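Local coordinates for short-chain-enoyl-CoA hydratase (Clostridium acetobutylicum, PDB 5Z7R), which catalyses the reversible hydration of crotonyl-CoA, and also acts on hexenoyl-CoA but not on longer analogues, at residues E9-K13 and V14-T18; E44-S47 and E48-A51; A192-I195 and A196-V200; E235-T239 and E240-D244. All blocks are in the same frame, centred on the assembly; numbering follows the deposited sequence.

Interaction 1: E9-K13 and V14-T18; sequences EKEGK and VAVVT
Glu11 reaches diagonally over the hairpin formed by strands 6-11 and 14-19, so that its OE2 comes within 3.3 Å of CG2 of Val16. Its directly paired neighbour is Val14, but the side chain runs on extended (chi2 173°) toward the next residue on the same face, meeting the valine methyl at a slant. Glu9 also projects to this face; its CB and CG stay by the carbonyl O of Val16. Ala15 and Lys10 lie on the reverse face, where the CB of Ala15 sits 3.5 Å from Glu9 O. The backbones hold this alternation. Glu9 N donates to Val16 O at 3.1 Å, in the carbonyl plane, and Val16 N returns the bond to Glu9 O. Glu11 N to Val14 O is short and nearly straight (2.8 Å, 174°). The reverse bond, Val14 N to Glu11 O, comes from well above the carbonyl plane and closes the type II' turn through Gly12, whose phi is positive. Glu11 therefore sets a carboxylate against buried valine, a placement balanced through OE1, which forms a salt bridge with Lys193 of helix 188-201 and probably stabilises the charged form.

Interaction 2: E44-S47 and E48-A51; sequences ENDS and EVLA
Asp46 and Glu48 meet through an Asx turn, in which OD1 of the aspartate accepts the backbone N-H of Glu48 at 2.9 Å, nearly along its own C-O bond. The same stretch is a type I beta turn from Asp46 to Val49, leading out of helix 30-45 toward strand 51-56 within a beta-alpha-beta crossover. Val49 N closes the turn on Asp46 O at 3.0 Å, from above the carbonyl plane, and adds a weak bond to OD1, so that the oxygen faces two successive N-H groups. The Asp46 carboxylate is brought there because CG is anti to the backbone N (chi1 -164°), which swings the carboxylate forward, toward the N-H groups of Glu48 and Val49. It crosses the side chain of Val49 at about a right angle, the CG2 methyl lying 3.6 Å from Asp46 CG. Glu48 lies against the same oxygen, its CB 3.2 Å from Asp46 OD1, and its OE1 is 4.3 Å from Asp46 OD1, with the carboxylate planes 48° apart. The like charges would repel mildly, an effect that the N-H groups at OD1 and solvent probably offset. Farther out, Lys98 donates through NZ to Asp46 O and weakly to Val49 O, which places a positive charge by the turn's carbonyls. On the outgoing chain, CD2 of Leu50 leans back to lie 3.9 Å from the carbonyl O of Ser47.

Interaction 3: A192-I195 and A196-V200; sequences AKEI and ANKIV
Ala192 and Ala196 stand one turn apart in helix 188-201, joined by an i to i+4 bond from Ala196 N to Ala192 O of 2.7 Å. The bond is almost straight, at 170°, and the methyl of Ala196 lies close to the same carbonyl oxygen. Two further rungs follow: Lys198 N to Glu194 O and Ile199 N to Ile195 O, both 3.0 Å and both close to straight. Between these rungs the side chains sort themselves by face. Ile195 and Ile199 lie on a buried flank, where CG2 of the first meets CD1 of the second at 4.0 Å as the two chains pass at a slant. In Ile195, CG2 is anti to the backbone N, and this turns the branch forward along the helix toward Ile199. The helix is amphipathic and packs on the sheet of the crotonase fold: Ala192 touches Ile53 of strand 51-56, while Ile195 and Ala196 rest on Ile101 of strand 100-104. Ile199 also packs on Phe163 of a second subunit, so this flank is shared with a subunit interface. On an adjacent flank, Glu194 and Lys198 run alongside each other, pointing the same way, Lys198 also packing on Gln166 of the second subunit. Their charged ends do not meet, with Glu194 OE1 4.9 Å from Lys198 NZ, although a weak attraction at that range is likely. The lysine bends at its last torsion (chi4 87°), bringing NZ back to 4.0 Å from Glu194 CG, and its own CG lies 3.0 Å from Glu194 O.

Interaction 4: E235-T239 and E240-D244; sequences ECFST and EDQKD
Thr239 OG1 is gripped from two directions: it accepts the N-H of Gln242 at 3.1 Å and donates to the carbonyl O of Cys236 at 2.9 Å, in the carbonyl plane. The hydroxyl occupies the position between backbone N and carbonyl carbon (chi1 70°), and from there it can bridge the end of helix 222-236 and the start of helix 240-253. Cys236 O is shared too, since Thr239 N donates to it and closes a type I turn. Ser238 repeats the pattern one step back, its N and its OG both donating to Glu235 O. Gln242 then folds against the first helix end. With chi2 at -97° its chain bends, setting the amide above and beyond the CD2-CE2 side of the Phe237 ring, planes 41° apart. NE2 lies 3.4 Å from Phe237 CD2, and CG sits over one ring face, offset toward the rim. The amide is held from outside as well: NE2 donates to the carbonyl O of Lys72 in a second subunit, which is consistent with the interface helping to fix the amide's rotation. Lys243 also reaches that subunit, with a salt bridge to its Glu73. A threonine hydroxyl that takes the N-H three residues on is the classic helix N-cap, used here at a tight turn between two consecutive C-terminal helices.

Overall arrangement
Interactions 1, 2 and 3 form one cluster, whereas interaction 4 lies apart among the C-terminal helices. The hairpin of interaction 1 and the turn of interaction 2 have centres 9 Å apart and are stitched together by a probable hydrogen bond from Leu50 N to Lys13 O (2.7 Å). Val200, at the end of interaction 3, fits against both, its CG1 lying 3.6 Å from Lys13 CB and its CG2 4.0 Å from Ala51 CB. Interaction 4 is centred about 22 Å from interaction 3, nearest atoms about 8 Å apart, yet both touch a second subunit. All four lie away from Glu114 and Glu134, the probable catalytic residues.

Interaction 1: E9-K13 and V14-T18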
ATOM      1  N   GLU A   9      -2.894  38.337  -2.892  1.00 43.67           N
ATOM      2  CA  GLU A   9      -4.093  39.181  -3.040  1.00 43.83           C
ATOM      3  C   GLU A   9      -5.378  38.394  -2.846  1.00 47.70           C
ATOM      4  O   GLU A   9      -5.418  37.215  -3.128  1.00 49.76           O
ATOM      5  CB  GLU A   9      -4.127  39.794  -4.433  1.00 46.34           C
ATOM      6  CG  GLU A   9      -2.765  40.169  -4.980  1.00 48.16           C
ATOM      7  CD  GLU A   9      -2.864  40.970  -6.255  1.00 55.28           C
ATOM      8  OE1 GLU A   9      -3.486  42.061  -6.243  1.00 62.14           O
ATOM      9  OE2 GLU A   9      -2.312  40.515  -7.277  1.00 59.28           O
ATOM     10  N   LYS A  10      -6.428  39.059  -2.382  1.00 49.63           N
ATOM     11  CA  LYS A  10      -7.668  38.409  -1.977  1.00 54.80           C
ATOM     12  C   LYS A  10      -8.822  39.138  -2.675  1.00 60.87           C
ATOM     13  O   LYS A  10      -9.066  40.313  -2.427  1.00 68.71           O
ATOM     14  CB  LYS A  10      -7.852  38.465  -0.447  1.00 58.14           C
ATOM     15  CG  LYS A  10      -6.626  38.055   0.392  1.00 64.01           C
ATOM     16  CD  LYS A  10      -6.418  38.922   1.657  1.00 69.21           C
ATOM     17  CE  LYS A  10      -4.944  39.221   2.013  1.00 68.26           C
ATOM     18  NZ  LYS A  10      -4.351  38.309   3.038  1.00 68.54           N
ATOM     19  N   GLU A  11      -9.532  38.426  -3.540  1.00 64.22           N
ATOM     20  CA  GLU A  11     -10.584  38.980  -4.386  1.00 63.89           C
ATOM     21  C   GLU A  11     -11.910  38.302  -4.028  1.00 61.66           C
ATOM     22  O   GLU A  11     -12.294  37.299  -4.625  1.00 57.15           O
ATOM     23  CB  GLU A  11     -10.228  38.741  -5.868  1.00 71.07           C
ATOM     24  CG  GLU A  11      -8.742  38.965  -6.212  1.00 71.88           C
ATOM     25  CD  GLU A  11      -8.373  38.569  -7.639  1.00 70.75           C
ATOM     26  OE1 GLU A  11      -9.195  37.881  -8.291  1.00 69.12           O
ATOM     27  OE2 GLU A  11      -7.260  38.946  -8.101  1.00 67.05           O
ATOM     28  N   GLY A  12     -12.598  38.849  -3.032  1.00 63.70           N
ATOM     29  CA  GLY A  12     -13.831  38.247  -2.533  1.00 64.63           C
ATOM     30  C   GLY A  12     -13.529  36.987  -1.737  1.00 65.89           C
ATOM     31  O   GLY A  12     -13.260  37.045  -0.526  1.00 72.01           O
ATOM     32  N   LYS A  13     -13.565  35.840  -2.405  1.00 56.58           N
ATOM     33  CA  LYS A  13     -13.267  34.586  -1.733  1.00 53.89           C
ATOM     34  C   LYS A  13     -12.119  33.821  -2.396  1.00 47.01           C
ATOM     35  O   LYS A  13     -11.860  32.662  -2.041  1.00 47.08           O
ATOM     36  CB  LYS A  13     -14.532  33.718  -1.620  1.00 55.93           C
ATOM     37  CG  LYS A  13     -15.701  34.379  -0.886  1.00 58.34           C
ATOM     38  CD  LYS A  13     -16.861  33.414  -0.622  1.00 57.69           C
ATOM     39  CE  LYS A  13     -18.235  34.092  -0.604  1.00 59.98           C
ATOM     40  NZ  LYS A  13     -18.585  34.746   0.695  1.00 56.97           N
ATOM     41  N   VAL A  14     -11.397  34.458  -3.316  1.00 40.36           N
ATOM     42  CA  VAL A  14     -10.258  33.780  -3.935  1.00 42.83           C
ATOM     43  C   VAL A  14      -8.952  34.532  -3.757  1.00 43.56           C
ATOM     44  O   VAL A  14      -8.894  35.733  -3.911  1.00 48.65           O
ATOM     45  CB  VAL A  14     -10.492  33.391  -5.436  1.00 40.39           C
ATOM     46  CG1 VAL A  14     -11.747  34.000  -6.011  1.00 41.58           C
ATOM     47  CG2 VAL A  14      -9.288  33.682  -6.327  1.00 38.67           C
ATOM     48  N   ALA A  15      -7.888  33.807  -3.461  1.00 40.56           N
ATOM     49  CA  ALA A  15      -6.597  34.422  -3.336  1.00 38.34           C
ATOM     50  C   ALA A  15      -5.749  34.083  -4.524  1.00 38.24           C
ATOM     51  O   ALA A  15      -5.664  32.921  -4.916  1.00 46.11           O
ATOM     52  CB  ALA A  15      -5.916  33.956  -2.069  1.00 39.56           C
ATOM     53  N   VAL A  16      -5.096  35.096  -5.078  1.00 35.09           N
ATOM     54  CA  VAL A  16      -4.157  34.924  -6.144  1.00 32.12           C
ATOM     55  C   VAL A  16      -2.765  35.071  -5.570  1.00 31.94           C
ATOM     56  O   VAL A  16      -2.457  36.035  -4.873  1.00 38.86           O
ATOM     57  CB  VAL A  16      -4.392  35.966  -7.256  1.00 31.80           C
ATOM     58  CG1 VAL A  16      -3.519  35.688  -8.461  1.00 29.17           C
ATOM     59  CG2 VAL A  16      -5.860  35.983  -7.658  1.00 31.56           C
ATOM     60  N   VAL A  17      -1.920  34.115  -5.867  1.00 30.74           N
ATOM     61  CA  VAL A  17      -0.584  34.121  -5.357  1.00 29.12           C
ATOM     62  C   VAL A  17       0.240  34.166  -6.590  1.00 30.33           C
ATOM     63  O   VAL A  17       0.021  33.383  -7.508  1.00 35.15           O
ATOM     64  CB  VAL A  17      -0.305  32.853  -4.541  1.00 26.47           C
ATOM     65  CG1 VAL A  17       1.132  32.792  -4.057  1.00 25.36           C
ATOM     66  CG2 VAL A  17      -1.241  32.776  -3.346  1.00 26.63           C
ATOM     67  N   THR A  18       1.175  35.093  -6.635  1.00 31.35           N
ATOM     68  CA  THR A  18       1.961  35.304  -7.838  1.00 33.37           C
ATOM     69  C   THR A  18       3.388  35.299  -7.442  1.00 33.45           C
ATOM     70  O   THR A  18       3.801  36.108  -6.608  1.00 39.05           O
ATOM     71  CB  THR A  18       1.676  36.675  -8.520  1.00 31.40           C
ATOM     72  OG1 THR A  18       0.278  36.810  -8.836  1.00 34.22           O
ATOM     73  CG2 THR A  18       2.460  36.799  -9.748  1.00 29.91           C
TER

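Interaction 2: E44-S47 and E48-A51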
ATOM      1  N   GLU A  44      -4.018  29.317   4.773  1.00 39.23           N
ATOM      2  CA  GLU A  44      -4.583  28.322   5.676  1.00 42.75           C
ATOM      3  C   GLU A  44      -5.508  28.947   6.724  1.00 44.02           C
ATOM      4  O   GLU A  44      -6.603  28.450   6.936  1.00 43.64           O
ATOM      5  CB  GLU A  44      -3.484  27.493   6.350  1.00 44.76           C
ATOM      6  CG  GLU A  44      -2.902  26.390   5.466  1.00 49.46           C
ATOM      7  CD  GLU A  44      -1.856  25.537   6.169  1.00 53.75           C
ATOM      8  OE1 GLU A  44      -1.447  25.894   7.302  1.00 56.79           O
ATOM      9  OE2 GLU A  44      -1.432  24.506   5.593  1.00 51.75           O
ATOM     10  N   ASN A  45      -5.093  30.046   7.356  1.00 49.01           N
ATOM     11  CA  ASN A  45      -5.900  30.640   8.449  1.00 49.37           C
ATOM     12  C   ASN A  45      -7.024  31.547   7.975  1.00 46.12           C
ATOM     13  O   ASN A  45      -7.909  31.874   8.769  1.00 44.69           O
ATOM     14  CB  ASN A  45      -5.020  31.392   9.454  1.00 49.31           C
ATOM     15  CG  ASN A  45      -3.822  30.577   9.874  1.00 53.25           C
ATOM     16  OD1 ASN A  45      -3.895  29.336   9.961  1.00 48.66           O
ATOM     17  ND2 ASN A  45      -2.694  31.251  10.087  1.00 56.08           N
ATOM     18  N   ASP A  46      -7.013  31.922   6.693  1.00 43.40           N
ATOM     19  CA  ASP A  46      -8.038  32.817   6.154  1.00 41.91           C
ATOM     20  C   ASP A  46      -9.248  32.091   5.577  1.00 42.63           C
ATOM     21  O   ASP A  46      -9.246  31.668   4.424  1.00 41.97           O
ATOM     22  CB  ASP A  46      -7.434  33.741   5.105  1.00 45.12           C
ATOM     23  CG  ASP A  46      -8.335  34.936   4.784  1.00 43.56           C
ATOM     24  OD1 ASP A  46      -9.580  34.832   4.894  1.00 43.92           O
ATOM     25  OD2 ASP A  46      -7.776  35.976   4.412  1.00 40.14           O
ATOM     26  N   SER A  47     -10.306  31.993   6.372  1.00 44.76           N
ATOM     27  CA  SER A  47     -11.481  31.241   5.979  1.00 46.49           C
ATOM     28  C   SER A  47     -12.358  32.000   4.974  1.00 48.86           C
ATOM     29  O   SER A  47     -13.289  31.421   4.412  1.00 47.12           O
ATOM     30  CB  SER A  47     -12.275  30.785   7.207  1.00 46.25           C
ATOM     31  OG  SER A  47     -12.462  31.848   8.103  1.00 46.35           O
ATOM     32  N   GLU A  48     -12.051  33.276   4.728  1.00 51.01           N
ATOM     33  CA  GLU A  48     -12.687  34.000   3.629  1.00 53.28           C
ATOM     34  C   GLU A  48     -12.128  33.544   2.277  1.00 52.40           C
ATOM     35  O   GLU A  48     -12.806  33.662   1.255  1.00 59.41           O
ATOM     36  CB  GLU A  48     -12.552  35.518   3.810  1.00 58.21           C
ATOM     37  CG  GLU A  48     -13.574  36.108   4.791  1.00 62.30           C
ATOM     38  CD  GLU A  48     -13.307  37.576   5.145  1.00 66.93           C
ATOM     39  OE1 GLU A  48     -12.337  38.173   4.621  1.00 64.03           O
ATOM     40  OE2 GLU A  48     -14.072  38.140   5.960  1.00 69.08           O
ATOM     41  N   VAL A  49     -10.901  33.019   2.283  1.00 47.17           N
ATOM     42  CA  VAL A  49     -10.286  32.399   1.097  1.00 42.55           C
ATOM     43  C   VAL A  49     -10.746  30.960   0.902  1.00 39.99           C
ATOM     44  O   VAL A  49     -10.473  30.101   1.737  1.00 38.04           O
ATOM     45  CB  VAL A  49      -8.765  32.331   1.235  1.00 39.75           C
ATOM     46  CG1 VAL A  49      -8.169  31.638   0.023  1.00 41.04           C
ATOM     47  CG2 VAL A  49      -8.196  33.729   1.421  1.00 39.28           C
ATOM     48  N   LEU A  50     -11.457  30.706  -0.191  1.00 39.25           N
ATOM     49  CA  LEU A  50     -11.983  29.371  -0.488  1.00 36.17           C
ATOM     50  C   LEU A  50     -11.382  28.796  -1.769  1.00 33.64           C
ATOM     51  O   LEU A  50     -11.735  27.700  -2.170  1.00 34.86           O
ATOM     52  CB  LEU A  50     -13.488  29.423  -0.638  1.00 35.40           C
ATOM     53  CG  LEU A  50     -14.261  29.851   0.575  1.00 36.15           C
ATOM     54  CD1 LEU A  50     -15.704  30.057   0.161  1.00 39.20           C
ATOM     55  CD2 LEU A  50     -14.181  28.835   1.688  1.00 35.87           C
ATOM     56  N   ALA A  51     -10.514  29.535  -2.437  1.00 29.01           N
ATOM     57  CA  ALA A  51      -9.755  28.954  -3.514  1.00 29.55           C
ATOM     58  C   ALA A  51      -8.511  29.778  -3.767  1.00 28.75           C
ATOM     59  O   ALA A  51      -8.394  30.914  -3.301  1.00 34.05           O
ATOM     60  CB  ALA A  51     -10.600  28.817  -4.772  1.00 33.17           C
TER

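Interaction 3: A192-I195 and A196-V200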
ATOM      1  N   ALA A 192      -8.883  30.767 -15.216  1.00 32.81           N
ATOM      2  CA  ALA A 192      -8.630  30.446 -13.799  1.00 31.80           C
ATOM      3  C   ALA A 192      -9.691  30.979 -12.852  1.00 33.51           C
ATOM      4  O   ALA A 192     -10.181  30.236 -11.982  1.00 30.47           O
ATOM      5  CB  ALA A 192      -7.295  30.981 -13.385  1.00 31.67           C
ATOM      6  N   LYS A 193     -10.055  32.260 -13.030  1.00 35.12           N
ATOM      7  CA  LYS A 193     -10.986  32.935 -12.134  1.00 34.67           C
ATOM      8  C   LYS A 193     -12.360  32.401 -12.298  1.00 36.17           C
ATOM      9  O   LYS A 193     -13.097  32.315 -11.321  1.00 33.52           O
ATOM     10  CB  LYS A 193     -10.991  34.472 -12.302  1.00 40.23           C
ATOM     11  CG  LYS A 193      -9.728  35.161 -11.788  1.00 41.51           C
ATOM     12  CD  LYS A 193      -9.843  36.665 -11.564  1.00 43.75           C
ATOM     13  CE  LYS A 193      -8.646  37.421 -12.160  1.00 47.31           C
ATOM     14  NZ  LYS A 193      -8.048  38.424 -11.237  1.00 48.70           N
ATOM     15  N   GLU A 194     -12.733  32.017 -13.517  1.00 38.21           N
ATOM     16  CA  GLU A 194     -14.058  31.431 -13.673  1.00 40.35           C
ATOM     17  C   GLU A 194     -14.086  30.010 -13.109  1.00 37.16           C
ATOM     18  O   GLU A 194     -15.063  29.625 -12.453  1.00 34.81           O
ATOM     19  CB  GLU A 194     -14.609  31.562 -15.107  1.00 50.08           C
ATOM     20  CG  GLU A 194     -14.011  30.674 -16.185  1.00 56.96           C
ATOM     21  CD  GLU A 194     -14.039  31.299 -17.594  1.00 65.02           C
ATOM     22  OE1 GLU A 194     -14.081  30.522 -18.586  1.00 63.11           O
ATOM     23  OE2 GLU A 194     -13.983  32.556 -17.721  1.00 66.60           O
ATOM     24  N   ILE A 195     -12.999  29.252 -13.264  1.00 34.80           N
ATOM     25  CA  ILE A 195     -12.908  27.972 -12.526  1.00 35.95           C
ATOM     26  C   ILE A 195     -12.981  28.232 -11.010  1.00 32.82           C
ATOM     27  O   ILE A 195     -13.818  27.686 -10.333  1.00 34.93           O
ATOM     28  CB  ILE A 195     -11.658  27.162 -12.897  1.00 37.53           C
ATOM     29  CG1 ILE A 195     -11.767  26.699 -14.341  1.00 38.33           C
ATOM     30  CG2 ILE A 195     -11.497  25.956 -11.958  1.00 38.19           C
ATOM     31  CD1 ILE A 195     -10.440  26.347 -14.981  1.00 40.07           C
ATOM     32  N   ALA A 196     -12.142  29.116 -10.500  1.00 33.81           N
ATOM     33  CA  ALA A 196     -12.145  29.432  -9.072  1.00 34.23           C
ATOM     34  C   ALA A 196     -13.508  29.855  -8.590  1.00 35.47           C
ATOM     35  O   ALA A 196     -13.952  29.459  -7.506  1.00 32.38           O
ATOM     36  CB  ALA A 196     -11.141  30.518  -8.788  1.00 34.32           C
ATOM     37  N   ASN A 197     -14.195  30.636  -9.429  1.00 38.00           N
ATOM     38  CA  ASN A 197     -15.474  31.218  -9.043  1.00 39.00           C
ATOM     39  C   ASN A 197     -16.578  30.185  -8.941  1.00 36.07           C
ATOM     40  O   ASN A 197     -17.348  30.212  -7.997  1.00 32.19           O
ATOM     41  CB  ASN A 197     -15.840  32.406  -9.960  1.00 41.39           C
ATOM     42  CG  ASN A 197     -14.899  33.593  -9.747  1.00 47.97           C
ATOM     43  OD1 ASN A 197     -14.592  33.958  -8.604  1.00 45.09           O
ATOM     44  ND2 ASN A 197     -14.412  34.182 -10.838  1.00 51.95           N
ATOM     45  N   LYS A 198     -16.640  29.260  -9.897  1.00 38.40           N
ATOM     46  CA  LYS A 198     -17.552  28.120  -9.768  1.00 40.55           C
ATOM     47  C   LYS A 198     -17.229  27.392  -8.483  1.00 35.43           C
ATOM     48  O   LYS A 198     -18.121  27.145  -7.683  1.00 34.27           O
ATOM     49  CB  LYS A 198     -17.475  27.128 -10.947  1.00 48.04           C
ATOM     50  CG  LYS A 198     -17.454  27.790 -12.307  1.00 57.49           C
ATOM     51  CD  LYS A 198     -17.799  26.846 -13.444  1.00 66.11           C
ATOM     52  CE  LYS A 198     -17.710  27.539 -14.819  1.00 67.09           C
ATOM     53  NZ  LYS A 198     -16.339  27.504 -15.431  1.00 66.33           N
ATOM     54  N   ILE A 199     -15.956  27.062  -8.260  1.00 33.19           N
ATOM     55  CA  ILE A 199     -15.617  26.323  -7.032  1.00 31.72           C
ATOM     56  C   ILE A 199     -16.160  27.027  -5.782  1.00 32.76           C
ATOM     57  O   ILE A 199     -16.744  26.411  -4.877  1.00 31.45           O
ATOM     58  CB  ILE A 199     -14.110  26.114  -6.893  1.00 30.22           C
ATOM     59  CG1 ILE A 199     -13.636  25.183  -8.037  1.00 28.93           C
ATOM     60  CG2 ILE A 199     -13.791  25.584  -5.497  1.00 29.31           C
ATOM     61  CD1 ILE A 199     -12.142  24.915  -8.100  1.00 26.00           C
ATOM     62  N   VAL A 200     -15.971  28.335  -5.756  1.00 37.71           N
ATOM     63  CA  VAL A 200     -16.355  29.171  -4.599  1.00 39.65           C
ATOM     64  C   VAL A 200     -17.874  29.260  -4.372  1.00 36.15           C
ATOM     65  O   VAL A 200     -18.324  29.395  -3.243  1.00 35.56           O
ATOM     66  CB  VAL A 200     -15.725  30.566  -4.775  1.00 42.84           C
ATOM     67  CG1 VAL A 200     -16.393  31.591  -3.891  1.00 45.49           C
ATOM     68  CG2 VAL A 200     -14.222  30.487  -4.518  1.00 44.01           C
TER

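Interaction 4: E235-T239 and E240-D244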
ATOM      1  N   GLU A 235     -19.933  13.449   7.300  1.00 33.71           N
ATOM      2  CA  GLU A 235     -19.665  14.734   7.955  1.00 37.57           C
ATOM      3  C   GLU A 235     -20.456  15.872   7.279  1.00 37.10           C
ATOM      4  O   GLU A 235     -20.960  16.741   7.960  1.00 37.44           O
ATOM      5  CB  GLU A 235     -18.157  15.059   8.006  1.00 35.99           C
ATOM      6  CG  GLU A 235     -17.360  14.123   8.911  1.00 36.08           C
ATOM      7  CD  GLU A 235     -15.880  14.387   8.838  1.00 35.79           C
ATOM      8  OE1 GLU A 235     -15.401  15.125   9.709  1.00 39.65           O
ATOM      9  OE2 GLU A 235     -15.202  13.885   7.915  1.00 33.10           O
ATOM     10  N   CYS A 236     -20.593  15.829   5.956  1.00 37.06           N
ATOM     11  CA  CYS A 236     -21.374  16.830   5.237  1.00 36.30           C
ATOM     12  C   CYS A 236     -22.796  16.938   5.770  1.00 37.32           C
ATOM     13  O   CYS A 236     -23.388  18.020   5.765  1.00 38.69           O
ATOM     14  CB  CYS A 236     -21.424  16.530   3.751  1.00 35.59           C
ATOM     15  SG  CYS A 236     -19.821  16.582   2.936  1.00 33.82           S
ATOM     16  N   PHE A 237     -23.352  15.837   6.244  1.00 36.10           N
ATOM     17  CA  PHE A 237     -24.698  15.900   6.801  1.00 38.80           C
ATOM     18  C   PHE A 237     -24.781  16.608   8.165  1.00 39.32           C
ATOM     19  O   PHE A 237     -25.859  16.781   8.694  1.00 41.85           O
ATOM     20  CB  PHE A 237     -25.335  14.508   6.826  1.00 38.94           C
ATOM     21  CG  PHE A 237     -25.722  14.017   5.471  1.00 39.96           C
ATOM     22  CD1 PHE A 237     -24.776  13.405   4.635  1.00 36.96           C
ATOM     23  CD2 PHE A 237     -27.030  14.188   5.006  1.00 39.31           C
ATOM     24  CE1 PHE A 237     -25.131  12.963   3.368  1.00 39.72           C
ATOM     25  CE2 PHE A 237     -27.394  13.731   3.746  1.00 39.50           C
ATOM     26  CZ  PHE A 237     -26.445  13.124   2.917  1.00 40.68           C
ATOM     27  N   SER A 238     -23.650  17.025   8.729  1.00 42.97           N
ATOM     28  CA  SER A 238     -23.676  17.822   9.950  1.00 42.13           C
ATOM     29  C   SER A 238     -23.821  19.305   9.609  1.00 41.39           C
ATOM     30  O   SER A 238     -24.138  20.066  10.493  1.00 38.89           O
ATOM     31  CB  SER A 238     -22.430  17.600  10.842  1.00 40.80           C
ATOM     32  OG  SER A 238     -21.312  18.369  10.411  1.00 41.41           O
ATOM     33  N   THR A 239     -23.583  19.708   8.357  1.00 40.37           N
ATOM     34  CA  THR A 239     -23.623  21.130   7.998  1.00 39.75           C
ATOM     35  C   THR A 239     -25.004  21.647   7.649  1.00 42.34           C
ATOM     36  O   THR A 239     -25.878  20.906   7.158  1.00 40.60           O
ATOM     37  CB  THR A 239     -22.760  21.466   6.777  1.00 38.04           C
ATOM     38  OG1 THR A 239     -23.361  20.918   5.599  1.00 38.25           O
ATOM     39  CG2 THR A 239     -21.358  20.938   6.929  1.00 38.65           C
ATOM     40  N   GLU A 240     -25.176  22.947   7.875  1.00 43.96           N
ATOM     41  CA  GLU A 240     -26.346  23.661   7.370  1.00 45.50           C
ATOM     42  C   GLU A 240     -26.347  23.737   5.846  1.00 42.37           C
ATOM     43  O   GLU A 240     -27.415  23.669   5.238  1.00 38.93           O
ATOM     44  CB  GLU A 240     -26.442  25.084   7.958  1.00 48.98           C
ATOM     45  CG  GLU A 240     -26.705  25.109   9.449  1.00 50.02           C
ATOM     46  CD  GLU A 240     -27.910  24.280   9.811  1.00 52.92           C
ATOM     47  OE1 GLU A 240     -29.026  24.813   9.688  1.00 58.74           O
ATOM     48  OE2 GLU A 240     -27.746  23.088  10.182  1.00 55.07           O
ATOM     49  N   ASP A 241     -25.175  23.878   5.226  1.00 40.09           N
ATOM     50  CA  ASP A 241     -25.138  23.999   3.780  1.00 43.45           C
ATOM     51  C   ASP A 241     -25.851  22.838   3.105  1.00 45.33           C
ATOM     52  O   ASP A 241     -26.758  23.048   2.300  1.00 48.68           O
ATOM     53  CB  ASP A 241     -23.714  24.161   3.272  1.00 46.32           C
ATOM     54  CG  ASP A 241     -23.177  25.566   3.496  1.00 47.93           C
ATOM     55  OD1 ASP A 241     -23.987  26.493   3.773  1.00 48.71           O
ATOM     56  OD2 ASP A 241     -21.949  25.749   3.382  1.00 46.98           O
ATOM     57  N   GLN A 242     -25.485  21.618   3.468  1.00 44.60           N
ATOM     58  CA  GLN A 242     -26.192  20.419   2.992  1.00 42.86           C
ATOM     59  C   GLN A 242     -27.729  20.485   3.125  1.00 42.35           C
ATOM     60  O   GLN A 242     -28.468  20.059   2.229  1.00 37.08           O
ATOM     61  CB  GLN A 242     -25.669  19.185   3.748  1.00 38.47           C
ATOM     62  CG  GLN A 242     -26.417  17.896   3.453  1.00 35.32           C
ATOM     63  CD  GLN A 242     -27.486  17.560   4.475  1.00 32.80           C
ATOM     64  OE1 GLN A 242     -27.315  17.756   5.695  1.00 32.34           O
ATOM     65  NE2 GLN A 242     -28.596  17.022   3.986  1.00 31.16           N
ATOM     66  N   LYS A 243     -28.200  20.967   4.266  1.00 46.78           N
ATOM     67  CA  LYS A 243     -29.635  21.085   4.520  1.00 53.19           C
ATOM     68  C   LYS A 243     -30.281  22.147   3.571  1.00 49.68           C
ATOM     69  O   LYS A 243     -31.357  21.922   2.991  1.00 47.20           O
ATOM     70  CB  LYS A 243     -29.851  21.393   6.008  1.00 60.79           C
ATOM     71  CG  LYS A 243     -31.257  21.780   6.422  1.00 68.87           C
ATOM     72  CD  LYS A 243     -32.227  20.610   6.380  1.00 71.88           C
ATOM     73  CE  LYS A 243     -33.542  21.008   7.038  1.00 74.83           C
ATOM     74  NZ  LYS A 243     -34.473  19.863   7.215  1.00 77.51           N
ATOM     75  N   ASP A 244     -29.588  23.260   3.358  1.00 45.19           N
ATOM     76  CA  ASP A 244     -30.148  24.363   2.586  1.00 43.38           C
ATOM     77  C   ASP A 244     -29.987  24.181   1.079  1.00 42.70           C
ATOM     78  O   ASP A 244     -30.882  24.536   0.322  1.00 44.51           O
ATOM     79  CB  ASP A 244     -29.564  25.701   3.082  1.00 41.78           C
ATOM     80  CG  ASP A 244     -29.833  25.935   4.584  1.00 40.14           C
ATOM     81  OD1 ASP A 244     -30.719  25.247   5.168  1.00 39.71           O
ATOM     82  OD2 ASP A 244     -29.141  26.780   5.182  1.00 36.03           O
TER